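Local structure of probable manganase-dependent inorganic pyrophosphatase (3L31) at residues A[9-14]-A[225-230]; A[21-26]-A[180-185]; A[35-40]-A[48-53]; A[64-69]-A[99-104]; A[193-198]-A[216-221]. The protein probably hydrolyses inorganic pyrophosphate to phosphate, with AMP acting as an inhibitor that binds to a regulatory region built of CBS and DRTGG domains. All coordinates share one frame; numbering follows the deposited sequence.

Interaction 1: A[9-14]-A[225-230]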
# COMPACT_ATOMS: atom_id res chain seq x y z
N LEU A 9 35.38 3.03 -6.61
CA LEU A 9 34.33 3.98 -6.24
C LEU A 9 33.91 3.80 -4.79
O LEU A 9 34.33 2.85 -4.13
CB LEU A 9 33.09 3.86 -7.14
CG LEU A 9 33.19 4.45 -8.54
CD1 LEU A 9 31.94 4.14 -9.36
CD2 LEU A 9 33.41 5.94 -8.44
N GLU A 10 33.09 4.73 -4.32
CA GLU A 10 32.49 4.66 -2.98
C GLU A 10 31.00 4.43 -3.13
O GLU A 10 30.28 5.30 -3.61
CB GLU A 10 32.75 5.94 -2.15
CG GLU A 10 32.64 5.75 -0.61
CD GLU A 10 33.22 6.94 0.21
OE1 GLU A 10 34.00 7.74 -0.33
OE2 GLU A 10 32.88 7.05 1.41
N MET A 11 30.56 3.25 -2.73
CA MET A 11 29.19 2.80 -3.03
C MET A 11 28.43 2.44 -1.77
O MET A 11 28.94 2.53 -0.66
CB MET A 11 29.25 1.57 -3.93
CG MET A 11 30.32 0.61 -3.47
SD MET A 11 30.10 -1.06 -4.05
CE MET A 11 28.77 -1.58 -2.97
N ASP A 12 27.19 2.00 -1.95
CA ASP A 12 26.36 1.53 -0.83
C ASP A 12 26.62 0.04 -0.55
O ASP A 12 26.19 -0.84 -1.32
CB ASP A 12 24.88 1.79 -1.10
CG ASP A 12 24.52 3.29 -1.10
OD1 ASP A 12 25.35 4.14 -0.67
OD2 ASP A 12 23.40 3.63 -1.54
N LYS A 13 27.36 -0.21 0.54
CA LYS A 13 27.72 -1.56 0.97
C LYS A 13 26.68 -2.04 1.94
O LYS A 13 26.95 -2.22 3.13
CB LYS A 13 29.09 -1.62 1.68
CG LYS A 13 30.33 -1.43 0.78
CD LYS A 13 31.59 -1.86 1.56
CE LYS A 13 31.62 -1.23 2.98
NZ LYS A 13 32.58 -1.82 3.99
N ILE A 14 25.48 -2.25 1.45
CA ILE A 14 24.41 -2.69 2.33
C ILE A 14 24.20 -4.21 2.21
O ILE A 14 24.41 -4.80 1.15
CB ILE A 14 23.16 -1.78 2.15
CG1 ILE A 14 23.41 -0.45 2.92
CG2 ILE A 14 21.86 -2.46 2.71
CD1 ILE A 14 23.08 0.89 2.16
N LYS A 225 29.63 -12.89 -5.67
CA LYS A 225 28.88 -12.55 -4.46
C LYS A 225 28.47 -11.08 -4.45
O LYS A 225 29.21 -10.19 -4.90
CB LYS A 225 29.68 -12.86 -3.19
CG LYS A 225 30.47 -14.19 -3.21
CD LYS A 225 29.71 -15.35 -2.53
CE LYS A 225 30.32 -16.71 -2.87
NZ LYS A 225 29.62 -17.78 -2.11
N VAL A 226 27.27 -10.85 -3.94
CA VAL A 226 26.73 -9.51 -3.81
C VAL A 226 27.46 -8.70 -2.76
O VAL A 226 27.48 -9.04 -1.58
CB VAL A 226 25.22 -9.49 -3.48
CG1 VAL A 226 24.80 -8.08 -3.20
CG2 VAL A 226 24.42 -10.08 -4.64
N VAL A 227 28.03 -7.58 -3.19
CA VAL A 227 28.85 -6.79 -2.30
C VAL A 227 28.19 -5.50 -1.88
O VAL A 227 28.57 -4.86 -0.89
CB VAL A 227 30.22 -6.50 -2.93
CG1 VAL A 227 30.64 -5.08 -2.62
CG2 VAL A 227 31.23 -7.54 -2.44
N GLY A 228 27.17 -5.14 -2.65
CA GLY A 228 26.46 -3.88 -2.46
C GLY A 228 25.71 -3.44 -3.70
O GLY A 228 25.27 -4.29 -4.50
N SER A 229 25.55 -2.12 -3.85
CA SER A 229 24.96 -1.56 -5.04
C SER A 229 25.44 -0.13 -5.36
O SER A 229 25.96 0.60 -4.53
CB SER A 229 23.44 -1.60 -4.93
OG SER A 229 22.94 -0.43 -4.35
N ILE A 230 25.23 0.24 -6.61
CA ILE A 230 25.70 1.51 -7.12
C ILE A 230 24.61 2.32 -7.81
O ILE A 230 23.71 1.77 -8.44
CB ILE A 230 26.83 1.28 -8.14
CG1 ILE A 230 28.17 1.24 -7.43
CG2 ILE A 230 26.94 2.43 -9.09
CD1 ILE A 230 28.88 2.60 -7.47
O HOH W 1 23.16 2.17 -4.64
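V227 begins the contact with its CG1 methyl, which lies 4.0 Å from M11 CE, the tip of a methionine that reaches over from segment 9-14. CG of M11 is wedged between the backbone N and the carbonyl carbon (chi1 43°), and a bend about the CG-SD bond turns the methyl back over the strand. There CE comes to 3.3 Å from G228 CA, tighter than carbons usually approach; G228 has no side chain in the way. Beside G228 the backbone of segment 9-14 turns at K13, the centre of an inverse gamma turn. V227 and G228 both face V219 and make a classic beta bulge in strand 226-230, part of the mixed sheet of the second CBS range. S229 then pairs with D12 as a single antiparallel hydrogen-bonded bridge: S229 N gives to D12 O at 2.9 Å, and D12 N gives to S229 O at 3.2 Å. S229 OG, on a CB that points away from segment 9-14, sits 2.6 Å from a water that also donates weakly to D12 OD2. At I230, CG1 rests 3.7 Å from M11 CB, while CD1 meets L9 CD1 at 3.9 Å, the two side chains crossing at about a right angle. Two backbone hydrogen bonds thus set the register, and apolar L9, M11 and I230 flank them, joining the two CBS ranges by backbone and side chain alike.

Interaction 2: A[21-26]-A[180-185]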
# COMPACT_ATOMS: atom_id res chain seq x y z
N VAL A 21 11.81 -12.43 3.71
CA VAL A 21 11.43 -11.37 4.64
C VAL A 21 10.22 -10.69 4.07
O VAL A 21 9.97 -10.75 2.88
CB VAL A 21 12.54 -10.31 4.89
CG1 VAL A 21 13.89 -10.95 5.08
CG2 VAL A 21 12.59 -9.37 3.81
N SER A 22 9.44 -10.08 4.95
CA SER A 22 8.14 -9.45 4.56
C SER A 22 8.34 -8.07 3.99
O SER A 22 9.36 -7.45 4.25
CB SER A 22 7.23 -9.30 5.78
OG SER A 22 7.80 -8.38 6.66
N LEU A 23 7.37 -7.63 3.18
CA LEU A 23 7.37 -6.31 2.61
C LEU A 23 7.56 -5.33 3.75
O LEU A 23 8.29 -4.35 3.66
CB LEU A 23 6.07 -6.02 1.87
CG LEU A 23 5.87 -6.92 0.66
CD1 LEU A 23 4.67 -6.46 -0.11
CD2 LEU A 23 7.14 -6.96 -0.19
N LYS A 24 6.90 -5.58 4.83
CA LYS A 24 6.99 -4.68 5.99
C LYS A 24 8.44 -4.58 6.50
O LYS A 24 8.94 -3.49 6.67
CB LYS A 24 6.05 -5.14 7.13
CG LYS A 24 6.22 -4.36 8.47
CD LYS A 24 5.49 -5.05 9.67
CE LYS A 24 6.14 -4.67 11.09
NZ LYS A 24 5.26 -5.09 12.26
N MET A 25 9.09 -5.72 6.76
CA MET A 25 10.48 -5.75 7.26
C MET A 25 11.35 -5.05 6.21
O MET A 25 12.21 -4.28 6.50
CB MET A 25 11.01 -7.21 7.45
CG MET A 25 10.38 -8.16 8.61
SD MET A 25 10.36 -10.06 8.31
CE MET A 25 8.83 -10.59 9.19
N ALA A 26 11.10 -5.32 4.96
CA ALA A 26 11.92 -4.74 3.89
C ALA A 26 11.83 -3.21 3.85
O ALA A 26 12.83 -2.53 3.71
CB ALA A 26 11.47 -5.33 2.54
N GLN A 180 1.09 -6.59 3.96
CA GLN A 180 2.48 -6.31 4.30
C GLN A 180 3.30 -7.51 4.70
O GLN A 180 4.54 -7.41 4.86
CB GLN A 180 2.55 -5.25 5.41
CG GLN A 180 1.87 -4.01 4.89
CD GLN A 180 1.96 -2.87 5.83
OE1 GLN A 180 2.85 -2.82 6.69
NE2 GLN A 180 1.01 -1.92 5.69
N SER A 181 2.61 -8.63 4.84
CA SER A 181 3.19 -9.89 5.28
C SER A 181 4.00 -10.55 4.19
O SER A 181 4.86 -11.36 4.47
CB SER A 181 2.08 -10.89 5.63
OG SER A 181 1.30 -10.33 6.63
N LEU A 182 3.66 -10.21 2.95
CA LEU A 182 4.18 -10.94 1.79
C LEU A 182 5.70 -10.99 1.75
O LEU A 182 6.37 -10.00 2.08
CB LEU A 182 3.67 -10.34 0.46
CG LEU A 182 2.40 -10.86 -0.24
CD1 LEU A 182 1.28 -11.25 0.66
CD2 LEU A 182 1.92 -9.76 -1.15
N PRO A 183 6.26 -12.14 1.33
CA PRO A 183 7.70 -12.21 1.24
C PRO A 183 8.23 -11.46 0.04
O PRO A 183 7.60 -11.42 -1.01
CB PRO A 183 7.98 -13.74 1.15
CG PRO A 183 6.74 -14.33 0.60
CD PRO A 183 5.63 -13.43 1.05
N VAL A 184 9.43 -10.88 0.19
CA VAL A 184 10.01 -10.07 -0.92
C VAL A 184 10.12 -10.84 -2.19
O VAL A 184 9.97 -10.27 -3.29
CB VAL A 184 11.36 -9.35 -0.62
CG1 VAL A 184 11.20 -8.36 0.52
CG2 VAL A 184 12.42 -10.30 -0.33
N ASP A 185 10.41 -12.13 -2.07
CA ASP A 185 10.69 -12.90 -3.29
C ASP A 185 9.48 -13.06 -4.22
O ASP A 185 9.63 -13.23 -5.40
CB ASP A 185 11.39 -14.25 -3.02
CG ASP A 185 10.48 -15.25 -2.38
OD1 ASP A 185 9.50 -14.84 -1.76
OD2 ASP A 185 10.75 -16.46 -2.49
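S22 fits against the chain at P183 where helix 23-31 begins, and it is the N-cap of that helix in a capping box with M25: its OG accepts from M25 N. The CB of S22 is a small bump lodged between two carbonyls, 3.4 Å from Q180 O and equally far from S181 O. The next bump is V184, whose CG1 fills the hollow between V21 CG2 and A26 CB, 3.7 Å from the latter; L51 packs against both V184 and A26. L23 and L182 lie side by side and point the same way, L23 CD1 4.0 Å from L182 CB. K24 lays its CB over Q180 CB; its CG stands opposite the backbone N (chi1 172°), and the rest of the chain, extended, carries NZ to D81 O. Q180 in turn packs on M61 of the second subunit. Three backbone hydrogen bonds join the surfaces, from V184 N to V21 O, from L23 N to L182 O and from K24 N to Q180 O. The contact therefore joins the first turn of a CBS helix to the 3-10 turn and linker leading into helix 184-187. The V184 bond is the shortest of the three, its N 2.7 Å from V21 O.

Interaction 3: A[35-40]-A[48-53]. With AMP (adenosine monophosphate), chain C.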
# COMPACT_ATOMS: atom_id res chain seq x y z
N LEU A 35 16.76 4.06 0.97
CA LEU A 35 17.04 3.31 -0.26
C LEU A 35 15.82 3.24 -1.14
O LEU A 35 14.72 3.01 -0.66
CB LEU A 35 17.52 1.89 0.06
CG LEU A 35 18.91 1.83 0.70
CD1 LEU A 35 19.13 0.44 1.29
CD2 LEU A 35 19.99 2.21 -0.32
N LYS A 36 16.01 3.47 -2.42
CA LYS A 36 14.91 3.32 -3.38
C LYS A 36 14.77 1.92 -3.88
O LYS A 36 13.75 1.57 -4.43
CB LYS A 36 15.08 4.22 -4.60
CG LYS A 36 15.18 5.67 -4.25
CD LYS A 36 15.76 6.52 -5.40
CE LYS A 36 16.21 7.87 -4.81
NZ LYS A 36 16.24 9.00 -5.76
N SER A 37 15.82 1.13 -3.75
CA SER A 37 15.78 -0.29 -4.15
C SER A 37 16.88 -1.01 -3.40
O SER A 37 17.77 -0.37 -2.93
CB SER A 37 15.93 -0.47 -5.66
OG SER A 37 17.24 -0.10 -6.10
N ILE A 38 16.77 -2.33 -3.27
CA ILE A 38 17.76 -3.12 -2.54
C ILE A 38 17.88 -4.50 -3.18
O ILE A 38 16.90 -5.02 -3.67
CB ILE A 38 17.37 -3.25 -1.02
CG1 ILE A 38 18.42 -3.99 -0.24
CG2 ILE A 38 15.97 -3.90 -0.84
CD1 ILE A 38 18.33 -3.73 1.32
N PRO A 39 19.08 -5.07 -3.20
CA PRO A 39 19.25 -6.42 -3.68
C PRO A 39 18.65 -7.46 -2.75
O PRO A 39 18.58 -7.25 -1.55
CB PRO A 39 20.78 -6.61 -3.72
CG PRO A 39 21.31 -5.22 -3.82
CD PRO A 39 20.36 -4.43 -2.93
N VAL A 40 18.21 -8.58 -3.35
CA VAL A 40 17.88 -9.78 -2.63
C VAL A 40 18.90 -10.89 -3.00
O VAL A 40 19.26 -11.09 -4.19
CB VAL A 40 16.43 -10.20 -2.96
CG1 VAL A 40 15.89 -11.24 -1.97
CG2 VAL A 40 15.55 -9.00 -2.95
N LEU A 48 19.73 -12.98 -6.15
CA LEU A 48 18.43 -13.47 -6.56
C LEU A 48 17.54 -12.40 -7.22
O LEU A 48 16.70 -12.72 -8.04
CB LEU A 48 17.70 -14.07 -5.36
CG LEU A 48 18.20 -15.41 -4.80
CD1 LEU A 48 17.37 -15.90 -3.58
CD2 LEU A 48 18.19 -16.49 -5.88
N GLY A 49 17.68 -11.13 -6.88
CA GLY A 49 16.65 -10.19 -7.31
C GLY A 49 16.94 -8.76 -7.00
O GLY A 49 17.90 -8.48 -6.30
N MET A 50 16.11 -7.86 -7.52
CA MET A 50 16.05 -6.50 -7.01
C MET A 50 14.66 -6.20 -6.53
O MET A 50 13.66 -6.63 -7.15
CB MET A 50 16.45 -5.46 -8.03
CG MET A 50 17.96 -5.48 -8.35
SD MET A 50 19.07 -4.93 -7.02
CE MET A 50 18.52 -3.19 -6.97
N LEU A 51 14.63 -5.48 -5.40
CA LEU A 51 13.39 -5.04 -4.80
C LEU A 51 13.33 -3.53 -4.76
O LEU A 51 14.11 -2.89 -4.03
CB LEU A 51 13.25 -5.57 -3.38
CG LEU A 51 11.92 -5.14 -2.76
CD1 LEU A 51 10.75 -5.94 -3.33
CD2 LEU A 51 11.91 -5.25 -1.27
N SER A 52 12.38 -2.98 -5.52
CA SER A 52 12.13 -1.54 -5.54
C SER A 52 10.91 -1.16 -4.80
O SER A 52 9.94 -1.89 -4.80
CB SER A 52 11.84 -1.03 -6.94
OG SER A 52 13.03 -1.10 -7.68
N THR A 53 10.95 0.05 -4.23
CA THR A 53 9.77 0.63 -3.61
C THR A 53 8.63 0.58 -4.61
O THR A 53 7.49 0.51 -4.22
CB THR A 53 9.97 2.12 -3.21
OG1 THR A 53 10.31 2.81 -4.38
CG2 THR A 53 11.11 2.34 -2.18
P AMP C . 13.38 1.16 -10.01
O1P AMP C . 14.08 2.05 -10.97
O2P AMP C . 14.35 0.71 -8.97
O3P AMP C . 12.09 1.73 -9.46
O5' AMP C . 12.99 -0.25 -10.75
C5' AMP C . 12.00 -0.35 -11.81
C4' AMP C . 11.64 -1.83 -12.05
O4' AMP C . 12.82 -2.54 -12.42
C3' AMP C . 11.20 -2.53 -10.79
O3' AMP C . 10.37 -3.66 -11.10
C2' AMP C . 12.48 -3.05 -10.15
O2' AMP C . 12.27 -4.22 -9.37
C1' AMP C . 13.31 -3.41 -11.38
N9 AMP C . 14.76 -3.19 -11.22
C8 AMP C . 15.30 -2.33 -10.33
N7 AMP C . 16.64 -2.30 -10.41
C5 AMP C . 16.97 -3.19 -11.37
C6 AMP C . 18.24 -3.65 -11.96
N6 AMP C . 19.39 -3.13 -11.49
N1 AMP C . 18.20 -4.59 -12.95
C2 AMP C . 17.02 -5.08 -13.37
N3 AMP C . 15.82 -4.69 -12.88
C4 AMP C . 15.73 -3.75 -11.92
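P39 and M50 lie side by side, pointing the same way, in the antiparallel beta hairpin of the first CBS range, formed by strands 37-41 and 47-52. In M50 a bend at chi2 (-69°) sets SD 3.9 Å from P39 CG, and a second at chi3 (-66°) turns CE to 3.5 Å from S37 OG. The same curled chain turns its earlier carbons to the nucleotide, with CG 3.9 Å from AMP C5. S37 and S52 share this face of the hairpin, and S37 OG bonds to N216, another residue of the AMP pocket. The other face is apolar: I38 CG2 approaches L51 CB at 4.1 Å, and V40 CG2 approaches the same CB, each pair of side chains meeting at a slant. Helices 23-31 and 184-187 cover that side through M30, A26 and V184. At the turn end, L48 and G49 both face V40 in a classic beta bulge, so that V40 O takes two N-H groups from the same side of its plane. K36 NZ hydrogen-bonds to R213 O of the second subunit and makes a salt bridge to the phosphate of another AMP, while K36 of the second subunit bonds to this one. S52 OG donates to AMP O2P over 2.6 Å.

Interaction 4: A[64-69]-A[99-104]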
# COMPACT_ATOMS: atom_id res chain seq x y z
N TRP A 64 -6.51 -7.62 -7.40
CA TRP A 64 -7.81 -8.28 -7.45
C TRP A 64 -7.64 -9.65 -6.78
O TRP A 64 -8.60 -10.26 -6.28
CB TRP A 64 -8.31 -8.41 -8.90
N ASP A 65 -6.39 -10.11 -6.74
CA ASP A 65 -6.14 -11.54 -6.52
C ASP A 65 -5.99 -11.94 -5.07
O ASP A 65 -5.09 -11.46 -4.38
CB ASP A 65 -4.89 -11.99 -7.29
CG ASP A 65 -4.78 -13.50 -7.33
OD1 ASP A 65 -5.28 -14.13 -6.37
OD2 ASP A 65 -4.24 -14.06 -8.32
N SER A 66 -6.89 -12.80 -4.59
CA SER A 66 -6.62 -13.46 -3.28
C SER A 66 -6.17 -14.89 -3.54
O SER A 66 -6.23 -15.40 -4.67
CB SER A 66 -7.76 -13.40 -2.25
OG SER A 66 -7.27 -13.21 -0.92
N ASN A 67 -5.66 -15.52 -2.50
CA ASN A 67 -4.87 -16.72 -2.70
C ASN A 67 -3.50 -16.18 -2.97
O ASN A 67 -2.54 -16.91 -3.20
CB ASN A 67 -5.40 -17.51 -3.88
CG ASN A 67 -6.85 -17.89 -3.68
OD1 ASN A 67 -7.75 -17.30 -4.28
ND2 ASN A 67 -7.09 -18.84 -2.79
N ILE A 68 -3.46 -14.86 -2.93
CA ILE A 68 -2.23 -14.11 -2.91
C ILE A 68 -1.35 -14.66 -1.77
O ILE A 68 -0.14 -14.85 -1.96
CB ILE A 68 -2.45 -12.58 -2.69
CG1 ILE A 68 -1.14 -11.83 -2.87
CG2 ILE A 68 -3.06 -12.28 -1.32
CD1 ILE A 68 -0.85 -11.58 -4.29
N LEU A 69 -1.98 -14.95 -0.62
CA LEU A 69 -1.23 -15.50 0.53
C LEU A 69 -0.71 -16.88 0.17
O LEU A 69 0.35 -17.28 0.60
CB LEU A 69 -2.03 -15.55 1.84
CG LEU A 69 -2.41 -14.23 2.52
CD1 LEU A 69 -3.32 -14.56 3.73
CD2 LEU A 69 -1.20 -13.35 2.98
N GLY A 99 -6.67 -20.19 0.86
CA GLY A 99 -7.97 -19.63 0.43
C GLY A 99 -7.98 -18.12 0.27
O GLY A 99 -6.96 -17.53 -0.06
N LYS A 100 -9.12 -17.47 0.50
CA LYS A 100 -9.10 -15.99 0.47
C LYS A 100 -9.29 -15.35 1.86
O LYS A 100 -9.82 -15.98 2.77
CB LYS A 100 -10.15 -15.47 -0.48
CG LYS A 100 -11.56 -16.07 -0.23
CD LYS A 100 -12.68 -15.21 -0.91
CE LYS A 100 -14.09 -15.47 -0.31
NZ LYS A 100 -14.31 -16.91 0.12
N VAL A 101 -8.89 -14.09 2.01
CA VAL A 101 -9.13 -13.36 3.26
C VAL A 101 -10.54 -12.80 3.27
O VAL A 101 -10.93 -12.18 2.36
CB VAL A 101 -8.13 -12.24 3.46
CG1 VAL A 101 -8.31 -11.58 4.81
CG2 VAL A 101 -6.69 -12.76 3.26
N VAL A 102 -11.32 -13.14 4.29
CA VAL A 102 -12.67 -12.64 4.42
C VAL A 102 -12.93 -12.08 5.86
O VAL A 102 -12.60 -12.72 6.88
CB VAL A 102 -13.60 -13.74 4.11
CG1 VAL A 102 -15.05 -13.22 4.08
CG2 VAL A 102 -13.24 -14.36 2.72
N VAL A 103 -13.49 -10.88 5.95
CA VAL A 103 -13.99 -10.36 7.23
C VAL A 103 -15.33 -11.02 7.54
O VAL A 103 -16.28 -10.84 6.81
CB VAL A 103 -14.14 -8.83 7.23
CG1 VAL A 103 -14.71 -8.35 8.58
CG2 VAL A 103 -12.76 -8.19 6.96
N ALA A 104 -15.37 -11.85 8.58
CA ALA A 104 -16.58 -12.53 8.97
C ALA A 104 -17.60 -11.53 9.52
O ALA A 104 -17.87 -11.48 10.69
CB ALA A 104 -16.29 -13.62 9.96
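S66 meets segment 99-104 with both atoms of its short side chain. CB, which points toward that segment, rests 3.6 Å from K100 CB and 4.0 Å from K100 CA, against the root of the lysine side chain. One bond further out, OG lies 3.6 Å from K100 CA and takes a long, weak hydrogen bond from V101 N, 3.5 Å away though fairly straight (162°). K100 directs the rest of its chain elsewhere, into a salt bridge with D119. The serine thus covers the entry to strand 101-103, which is outermost within this chain in the mixed five-stranded sheet of the DRTGG range. N67, at the N-cap position of the short helix 68-71, lies close to the carbonyl of G99, but the placement of its amide is doubtful; ND2 hydrogen-bonds to P98 O rather than to G99. Deeper in, L69 and V101 cross at about a right angle. CG of L69 lies beside the backbone N (chi1 -68°), and from there CD1 reaches to 3.8 Å from V101 CG2. L69 also packs on I120 and L182, and V101 on F172 of the second subunit.

Interaction 5: A[193-198]-A[216-221]. With AMP (adenosine monophosphate), chain C.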
# COMPACT_ATOMS: atom_id res chain seq x y z
N LEU A 193 18.22 -9.01 -14.75
CA LEU A 193 18.91 -8.23 -13.71
C LEU A 193 20.13 -7.59 -14.28
O LEU A 193 20.99 -8.24 -14.80
CB LEU A 193 19.31 -9.13 -12.52
CG LEU A 193 18.14 -9.79 -11.84
CD1 LEU A 193 18.54 -10.71 -10.69
CD2 LEU A 193 17.19 -8.69 -11.40
N VAL A 194 20.20 -6.28 -14.21
CA VAL A 194 21.42 -5.60 -14.66
C VAL A 194 22.35 -5.38 -13.44
O VAL A 194 22.11 -4.56 -12.56
CB VAL A 194 21.07 -4.29 -15.46
CG1 VAL A 194 22.33 -3.59 -15.96
CG2 VAL A 194 20.14 -4.61 -16.64
N ALA A 195 23.38 -6.20 -13.38
CA ALA A 195 24.36 -6.16 -12.30
C ALA A 195 25.70 -5.59 -12.76
O ALA A 195 26.00 -5.50 -13.94
CB ALA A 195 24.56 -7.53 -11.75
N VAL A 196 26.55 -5.25 -11.81
CA VAL A 196 27.83 -4.65 -12.16
C VAL A 196 28.93 -5.34 -11.37
O VAL A 196 28.70 -5.70 -10.22
CB VAL A 196 27.76 -3.12 -11.91
CG1 VAL A 196 29.06 -2.58 -11.39
CG2 VAL A 196 27.37 -2.40 -13.17
N SER A 197 30.09 -5.56 -11.99
CA SER A 197 31.25 -6.25 -11.33
C SER A 197 32.21 -5.28 -10.67
O SER A 197 32.42 -4.17 -11.13
CB SER A 197 32.06 -7.10 -12.32
OG SER A 197 31.34 -8.21 -12.78
N THR A 198 32.82 -5.74 -9.59
CA THR A 198 33.81 -4.91 -8.90
C THR A 198 34.90 -4.42 -9.88
O THR A 198 35.44 -3.33 -9.72
CB THR A 198 34.47 -5.65 -7.73
OG1 THR A 198 34.70 -7.03 -8.09
CG2 THR A 198 33.58 -5.56 -6.50
N ASN A 216 19.13 1.70 -8.82
CA ASN A 216 20.36 1.06 -8.37
C ASN A 216 20.72 -0.22 -9.15
O ASN A 216 19.87 -0.93 -9.65
CB ASN A 216 20.23 0.71 -6.87
CG ASN A 216 20.06 1.95 -5.97
OD1 ASN A 216 20.92 2.80 -5.95
ND2 ASN A 216 18.98 2.02 -5.22
N TYR A 217 22.02 -0.52 -9.17
CA TYR A 217 22.58 -1.71 -9.79
C TYR A 217 23.41 -2.45 -8.78
O TYR A 217 24.34 -1.87 -8.19
CB TYR A 217 23.43 -1.32 -11.00
CG TYR A 217 22.65 -0.53 -12.02
CD1 TYR A 217 22.15 -1.14 -13.19
CD2 TYR A 217 22.39 0.79 -11.83
CE1 TYR A 217 21.39 -0.40 -14.12
CE2 TYR A 217 21.62 1.52 -12.74
CZ TYR A 217 21.15 0.91 -13.91
OH TYR A 217 20.39 1.65 -14.83
N PRO A 218 23.08 -3.73 -8.54
CA PRO A 218 23.87 -4.54 -7.62
C PRO A 218 25.25 -4.75 -8.13
O PRO A 218 25.45 -4.99 -9.32
CB PRO A 218 23.11 -5.89 -7.58
CG PRO A 218 22.23 -5.89 -8.75
CD PRO A 218 21.89 -4.45 -9.01
N VAL A 219 26.19 -4.69 -7.19
CA VAL A 219 27.62 -4.86 -7.46
C VAL A 219 28.00 -6.20 -6.99
O VAL A 219 27.72 -6.51 -5.84
CB VAL A 219 28.46 -3.83 -6.70
CG1 VAL A 219 29.90 -4.24 -6.68
CG2 VAL A 219 28.30 -2.46 -7.35
N ILE A 220 28.62 -6.99 -7.86
CA ILE A 220 29.02 -8.35 -7.51
C ILE A 220 30.52 -8.54 -7.67
O ILE A 220 31.15 -8.00 -8.58
CB ILE A 220 28.27 -9.44 -8.35
CG1 ILE A 220 28.50 -9.27 -9.85
CG2 ILE A 220 26.73 -9.41 -8.06
CD1 ILE A 220 28.16 -10.54 -10.65
N ASP A 221 31.11 -9.28 -6.73
CA ASP A 221 32.55 -9.40 -6.72
C ASP A 221 32.96 -10.51 -7.69
O ASP A 221 32.13 -11.11 -8.38
CB ASP A 221 33.11 -9.58 -5.29
CG ASP A 221 32.80 -10.95 -4.68
OD1 ASP A 221 32.64 -11.95 -5.42
OD2 ASP A 221 32.70 -11.04 -3.44
P AMP C . 13.38 1.16 -10.01
O1P AMP C . 14.08 2.05 -10.97
O2P AMP C . 14.35 0.71 -8.97
O3P AMP C . 12.09 1.73 -9.46
O5' AMP C . 12.99 -0.25 -10.75
C5' AMP C . 12.00 -0.35 -11.81
C4' AMP C . 11.64 -1.83 -12.05
O4' AMP C . 12.82 -2.54 -12.42
C3' AMP C . 11.20 -2.53 -10.79
O3' AMP C . 10.37 -3.66 -11.10
C2' AMP C . 12.48 -3.05 -10.15
O2' AMP C . 12.27 -4.22 -9.37
C1' AMP C . 13.31 -3.41 -11.38
N9 AMP C . 14.76 -3.19 -11.22
C8 AMP C . 15.30 -2.33 -10.33
N7 AMP C . 16.64 -2.30 -10.41
C5 AMP C . 16.97 -3.19 -11.37
C6 AMP C . 18.24 -3.65 -11.96
N6 AMP C . 19.39 -3.13 -11.49
N1 AMP C . 18.20 -4.59 -12.95
C2 AMP C . 17.02 -5.08 -13.37
N3 AMP C . 15.82 -4.69 -12.88
C4 AMP C . 15.73 -3.75 -11.92
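V194 and Y217 lie side by side at the nucleotide end of the contact. The CG1 methyl of V194 stands opposite the backbone N (chi1 -179°), which puts it 3.7 Å from Y217 CD1. V194 O comes up separately at the edge of the ring, near its plane. The same backbone reads the adenine of AMP: V194 N gives to AMP N1 at 2.9 Å in a nearly straight bond (170°), and AMP N6 gives to both V194 O and N216 O. The base is thus recognised by peptide groups, much as a pairing partner would recognise it. From here strands 196-197 and 217-220 run in parallel, the two strands of a beta-alpha-beta unit whose helix 202-210 packs on V196 through V205 and on Y217 through M209. V196 and V219 fill the covered face, V196 CG1 4.1 Å from V219 CG2. Short backbone hydrogen bonds hold the strands, V196 N to P218 O and I220 N to V196 O, each 2.7 Å. Farther along, T198 N bonds to I220 O, and T198 CG2 packs 3.9 Å from V219 CG1, the two side chains crossing at about a right angle. The face with S197 and I220 is looser and partly open; there I220 CG1 touches backbone more than side chain, lying 3.6 Å from V196 O. D221 turns its carboxylate back to N223 N and K225 N.

Interactions 1, 3 and 5 form one cluster. Interactions 1 and 5 lie about 8 Å apart, centre to centre, and share a sheet, in which strands 217-220 and 226-230 are neighbours. Interaction 3 is about 12 Å from interaction 5, again between centres, and the two come from different CBS ranges; they hold the same AMP, interaction 3 at the phosphate and, through M50, beside the base, interaction 5 at the polar edge of the adenine, and S37 and N216 tie them together. Interaction 2 packs behind the hairpin of interaction 3 through V184 and L51. Its L182 also touches L69 of interaction 4, which carries the chain of contacts into the DRTGG range, about 38 Å between centres from interaction 1.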